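Local atomic coordinates of Lmo2241 protein (Listeria monocytogenes, PDB entry 4HAM), a protein that probably binds DNA as a transcription factor of the GntR family, through a winged helix-turn-helix domain. Residues A[26-38]-A[68-82]. Sequence-based numbering, arbitrary orientation.
Sequences QVVKGVLQEGEKI and IITVKGKGTFIANQT
With chi1 at 178° and the rest of its chain extended, Glu34 carries its carboxylate along Ala79 and Asn80 to the backbone of Gln81 and Thr82. In the conformer described here, one of two, three donors converge on its OE2. Gln81 N, 2.9 Å from Glu34 OE2, comes from above the carboxylate plane; Thr82 OG1, 2.8 Å from the same OE2, meets the syn lone pair; Thr82 N is longer and bent, also on the syn side. In this conformer the cluster would probably favour the ionised acid, although Thr82 is poorly ordered.

Ile78 fills the middle of the contact. Its CD1 lies 3.8 Å from Ile38 CG2, while CG1 meets Leu32 CB and CG2 meets Val27 CG2, so each branch has an apolar neighbour. Backbone bonds use both its N and its O: Gly35 N reaches Ile78 O at 2.8 Å, and Ile78 N reaches Glu36 O at 2.9 Å. Next along the strand, Lys37 lays its extended chain obliquely beside Phe77, CB 3.7 Å from Phe77 CE1, in an antiparallel non-hydrogen-bonded pair.

Strand 37-38 thereby joins the edge of hairpin 68-78, the wing of a winged helix-turn-helix, with 75-78 central in the three-stranded sheet. Ile38 and Ile68 also pack on Tyr59 of helix 52-64, whereas Val27, near the end of helix 15-29, touches Tyr107 of the second subunit.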
loop_
_atom_site.group_PDB
_atom_site.type_symbol
_atom_site.label_atom_id
_atom_site.label_comp_id
_atom_site.label_asym_id
_atom_site.label_seq_id
_atom_site.Cartn_x
_atom_site.Cartn_y
_atom_site.Cartn_z
ATOM N N GLN A 26 13.971 5.546 -10.526
ATOM C CA GLN A 26 14.985 6.022 -11.471
ATOM C C GLN A 26 15.096 5.125 -12.698
ATOM O O GLN A 26 15.372 5.603 -13.799
ATOM C CB GLN A 26 16.337 6.161 -10.793
ATOM C CG GLN A 26 16.411 7.360 -9.880
ATOM C CD GLN A 26 17.755 7.504 -9.242
ATOM O OE1 GLN A 26 18.705 6.803 -9.602
ATOM N NE2 GLN A 26 17.852 8.406 -8.280
ATOM N N VAL A 27 14.884 3.826 -12.511
ATOM C CA VAL A 27 14.808 2.925 -13.649
ATOM C C VAL A 27 13.588 3.275 -14.487
ATOM O O VAL A 27 13.691 3.395 -15.710
ATOM C CB VAL A 27 14.764 1.432 -13.230
ATOM C CG1 VAL A 27 14.482 0.547 -14.431
ATOM C CG2 VAL A 27 16.062 1.034 -12.557
ATOM N N VAL A 28 12.441 3.467 -13.839
ATOM C CA VAL A 28 11.233 3.860 -14.570
ATOM C C VAL A 28 11.438 5.141 -15.383
ATOM O O VAL A 28 10.997 5.232 -16.524
ATOM C CB VAL A 28 10.018 4.016 -13.631
ATOM C CG1 VAL A 28 8.867 4.712 -14.351
ATOM C CG2 VAL A 28 9.589 2.644 -13.101
ATOM N N LYS A 29 12.122 6.120 -14.794
ATOM C CA LYS A 29 12.410 7.385 -15.466
ATOM C C LYS A 29 13.388 7.270 -16.623
ATOM O O LYS A 29 13.483 8.183 -17.440
ATOM C CB LYS A 29 13.006 8.399 -14.487
ATOM C CG LYS A 29 12.040 8.923 -13.441
ATOM C CD LYS A 29 12.744 9.916 -12.527
ATOM C CE LYS A 29 12.033 10.030 -11.177
ATOM N NZ LYS A 29 10.588 10.347 -11.334
ATOM N N GLY A 30 14.147 6.181 -16.669
ATOM C CA GLY A 30 15.203 6.069 -17.668
ATOM C C GLY A 30 16.495 6.748 -17.235
ATOM O O GLY A 30 17.462 6.810 -17.994
ATOM N N VAL A 31 16.524 7.243 -16.000
ATOM C CA VAL A 31 17.738 7.832 -15.459
ATOM C C VAL A 31 18.749 6.722 -15.258
ATOM O O VAL A 31 19.949 6.919 -15.471
ATOM C CB VAL A 31 17.480 8.571 -14.128
ATOM C CG1 VAL A 31 18.784 8.832 -13.389
ATOM C CG2 VAL A 31 16.725 9.871 -14.396
ATOM N N LEU A 32 18.251 5.559 -14.840
ATOM C CA LEU A 32 19.042 4.325 -14.821
ATOM C C LEU A 32 18.566 3.413 -15.956
ATOM O O LEU A 32 17.365 3.205 -16.141
ATOM C CB LEU A 32 18.916 3.625 -13.467
ATOM C CG LEU A 32 19.619 4.307 -12.291
ATOM C CD1 LEU A 32 19.197 3.683 -10.943
ATOM C CD2 LEU A 32 21.125 4.206 -12.484
ATOM N N GLN A 33 19.510 2.885 -16.728
ATOM C CA GLN A 33 19.181 2.067 -17.892
ATOM C C GLN A 33 19.648 0.637 -17.661
ATOM O O GLN A 33 20.568 0.415 -16.893
ATOM C CB GLN A 33 19.899 2.613 -19.124
ATOM C CG GLN A 33 19.486 4.019 -19.528
ATOM C CD GLN A 33 20.260 4.517 -20.732
ATOM O OE1 GLN A 33 21.484 4.686 -20.677
ATOM N NE2 GLN A 33 19.553 4.740 -21.837
ATOM N N GLU A 34 19.020 -0.313 -18.350
ATOM C CA GLU A 34 19.433 -1.712 -18.311
ATOM C C GLU A 34 20.940 -1.804 -18.533
ATOM O O GLU A 34 21.482 -1.132 -19.413
ATOM C CB GLU A 34 18.681 -2.519 -19.381
ATOM C CG GLU A 34 19.067 -3.995 -19.455
ATOM C CD GLU A 34 18.252 -4.781 -20.480
ATOM O OE1 GLU A 34 18.736 -5.839 -20.946
ATOM O OE2 GLU A 34 17.127 -4.348 -20.813
ATOM N N GLY A 35 21.623 -2.590 -17.706
ATOM C CA GLY A 35 23.049 -2.810 -17.900
ATOM C C GLY A 35 23.921 -1.753 -17.245
ATOM O O GLY A 35 25.135 -1.916 -17.164
ATOM N N GLU A 36 23.321 -0.661 -16.777
ATOM C CA GLU A 36 24.123 0.408 -16.193
ATOM C C GLU A 36 24.741 -0.008 -14.850
ATOM O O GLU A 36 24.084 -0.619 -14.018
ATOM C CB GLU A 36 23.277 1.672 -16.024
ATOM C CG GLU A 36 24.005 2.834 -15.418
ATOM C CD GLU A 36 23.237 4.137 -15.591
ATOM O OE1 GLU A 36 22.207 4.140 -16.302
ATOM O OE2 GLU A 36 23.655 5.155 -15.009
ATOM N N LYS A 37 26.010 0.320 -14.648
ATOM C CA LYS A 37 26.677 -0.033 -13.396
ATOM C C LYS A 37 26.320 1.002 -12.340
ATOM O O LYS A 37 26.463 2.196 -12.586
ATOM C CB LYS A 37 28.195 -0.063 -13.600
ATOM C CG LYS A 37 28.990 -0.425 -12.349
ATOM C CD LYS A 37 30.476 -0.623 -12.676
ATOM C CE LYS A 37 31.256 -1.035 -11.439
ATOM N NZ LYS A 37 32.658 -1.435 -11.750
ATOM N N ILE A 38 25.843 0.555 -11.179
ATOM C CA ILE A 38 25.547 1.482 -10.098
ATOM C C ILE A 38 26.626 1.391 -9.018
ATOM O O ILE A 38 27.553 0.590 -9.110
ATOM C CB ILE A 38 24.140 1.263 -9.488
ATOM C CG1 ILE A 38 24.022 -0.123 -8.853
ATOM C CG2 ILE A 38 23.063 1.439 -10.561
ATOM C CD1 ILE A 38 22.648 -0.385 -8.205
ATOM N N ILE A 68 18.030 -5.132 -9.944
ATOM C CA ILE A 68 19.478 -5.092 -10.134
ATOM C C ILE A 68 20.053 -6.506 -10.132
ATOM O O ILE A 68 19.376 -7.465 -9.753
ATOM C CB ILE A 68 20.189 -4.259 -9.035
ATOM C CG1 ILE A 68 20.081 -4.944 -7.665
ATOM C CG2 ILE A 68 19.640 -2.824 -8.978
ATOM C CD1 ILE A 68 20.789 -4.180 -6.527
ATOM N N ILE A 69 21.304 -6.626 -10.566
ATOM C CA ILE A 69 22.006 -7.904 -10.600
ATOM C C ILE A 69 23.442 -7.686 -10.124
ATOM O O ILE A 69 24.095 -6.724 -10.514
ATOM C CB ILE A 69 21.991 -8.518 -12.036
ATOM C CG1 ILE A 69 22.710 -9.866 -12.066
ATOM C CG2 ILE A 69 22.593 -7.553 -13.061
ATOM C CD1 ILE A 69 21.949 -10.978 -11.379
ATOM N N THR A 70 23.933 -8.577 -9.271
ATOM C CA THR A 70 25.298 -8.462 -8.774
ATOM C C THR A 70 26.188 -9.523 -9.407
ATOM O O THR A 70 25.858 -10.708 -9.401
ATOM C CB THR A 70 25.359 -8.579 -7.232
ATOM O OG1 THR A 70 24.646 -7.484 -6.647
ATOM C CG2 THR A 70 26.800 -8.545 -6.739
ATOM N N VAL A 71 27.312 -9.092 -9.965
ATOM C CA VAL A 71 28.248 -10.007 -10.591
ATOM C C VAL A 71 29.543 -9.959 -9.798
ATOM O O VAL A 71 30.218 -8.928 -9.765
ATOM C CB VAL A 71 28.515 -9.627 -12.058
ATOM C CG1 VAL A 71 29.478 -10.635 -12.694
ATOM C CG2 VAL A 71 27.204 -9.572 -12.830
ATOM N N LYS A 72 29.892 -11.080 -9.177
ATOM C CA LYS A 72 31.016 -11.123 -8.243
ATOM C C LYS A 72 32.307 -10.607 -8.857
ATOM O O LYS A 72 32.732 -11.066 -9.927
ATOM C CB LYS A 72 31.224 -12.529 -7.705
ATOM C CG LYS A 72 32.327 -12.625 -6.648
ATOM C CD LYS A 72 32.557 -14.071 -6.272
ATOM C CE LYS A 72 33.884 -14.281 -5.571
ATOM N NZ LYS A 72 34.199 -15.742 -5.474
ATOM N N GLY A 73 32.905 -9.627 -8.185
ATOM C CA GLY A 73 34.159 -9.041 -8.625
ATOM C C GLY A 73 34.032 -8.082 -9.794
ATOM O O GLY A 73 35.028 -7.525 -10.264
ATOM N N LYS A 74 32.809 -7.878 -10.271
ATOM C CA LYS A 74 32.587 -7.042 -11.448
ATOM C C LYS A 74 31.750 -5.817 -11.100
ATOM O O LYS A 74 31.975 -4.748 -11.639
ATOM C CB LYS A 74 31.888 -7.829 -12.560
ATOM C CG LYS A 74 32.654 -9.068 -13.057
ATOM C CD LYS A 74 33.964 -8.695 -13.723
ATOM C CE LYS A 74 34.501 -9.837 -14.579
ATOM N NZ LYS A 74 35.222 -10.868 -13.774
ATOM N N GLY A 75 30.765 -5.982 -10.224
ATOM C CA GLY A 75 29.966 -4.851 -9.780
ATOM C C GLY A 75 28.482 -5.137 -9.736
ATOM O O GLY A 75 28.052 -6.289 -9.884
ATOM N N THR A 76 27.691 -4.083 -9.534
ATOM C CA THR A 76 26.243 -4.222 -9.470
ATOM C C THR A 76 25.646 -3.414 -10.616
ATOM O O THR A 76 26.046 -2.274 -10.845
ATOM C CB THR A 76 25.704 -3.708 -8.118
ATOM O OG1 THR A 76 26.326 -4.441 -7.057
ATOM C CG2 THR A 76 24.185 -3.877 -8.032
ATOM N N PHE A 77 24.698 -4.011 -11.334
ATOM C CA PHE A 77 24.184 -3.430 -12.573
ATOM C C PHE A 77 22.670 -3.431 -12.557
ATOM O O PHE A 77 22.059 -4.240 -11.860
ATOM C CB PHE A 77 24.656 -4.247 -13.777
ATOM C CG PHE A 77 26.144 -4.410 -13.844
ATOM C CD1 PHE A 77 26.931 -3.459 -14.488
ATOM C CD2 PHE A 77 26.763 -5.487 -13.222
ATOM C CE1 PHE A 77 28.310 -3.593 -14.533
ATOM C CE2 PHE A 77 28.141 -5.635 -13.266
ATOM C CZ PHE A 77 28.919 -4.689 -13.915
ATOM N N ILE A 78 22.060 -2.542 -13.336
ATOM C CA ILE A 78 20.621 -2.607 -13.530
ATOM C C ILE A 78 20.288 -3.842 -14.381
ATOM O O ILE A 78 20.905 -4.081 -15.417
ATOM C CB ILE A 78 20.073 -1.329 -14.200
ATOM C CG1 ILE A 78 20.392 -0.102 -13.340
ATOM C CG2 ILE A 78 18.573 -1.453 -14.458
ATOM C CD1 ILE A 78 19.924 -0.203 -11.873
ATOM N N ALA A 79 19.323 -4.636 -13.931
ATOM C CA ALA A 79 19.018 -5.911 -14.589
ATOM C C ALA A 79 18.210 -5.727 -15.862
ATOM O O ALA A 79 17.731 -4.631 -16.144
ATOM C CB ALA A 79 18.280 -6.832 -13.615
ATOM N N ASN A 80 18.074 -6.803 -16.635
ATOM C CA ASN A 80 17.300 -6.768 -17.865
ATOM C C ASN A 80 15.919 -6.161 -17.665
ATOM O O ASN A 80 15.209 -6.496 -16.715
ATOM C CB ASN A 80 17.198 -8.164 -18.494
ATOM C CG ASN A 80 16.225 -8.207 -19.656
ATOM O OD1 ASN A 80 15.014 -8.308 -19.458
ATOM N ND2 ASN A 80 16.750 -8.131 -20.878
ATOM N N GLN A 81 15.560 -5.245 -18.559
ATOM C CA GLN A 81 14.316 -4.495 -18.445
ATOM C C GLN A 81 13.460 -4.686 -19.689
ATOM O O GLN A 81 12.241 -4.531 -19.643
ATOM C CB GLN A 81 14.607 -2.999 -18.249
ATOM C CG GLN A 81 15.329 -2.653 -16.946
ATOM C CD GLN A 81 14.487 -2.957 -15.728
ATOM O OE1 GLN A 81 13.272 -2.740 -15.729
ATOM N NE2 GLN A 81 15.121 -3.470 -14.684
ATOM N N THR A 82 14.108 -5.024 -20.799
ATOM C CA THR A 82 13.437 -5.096 -22.095
ATOM C C THR A 82 12.373 -6.189 -22.178
ATOM O O THR A 82 11.190 -5.895 -22.343
ATOM C CB THR A 82 14.443 -5.272 -23.254
ATOM O OG1 THR A 82 15.672 -5.808 -22.749
ATOM C CG2 THR A 82 14.719 -3.936 -23.929
HETATM O O HOH W 1 28.952 -1.763 -8.729
#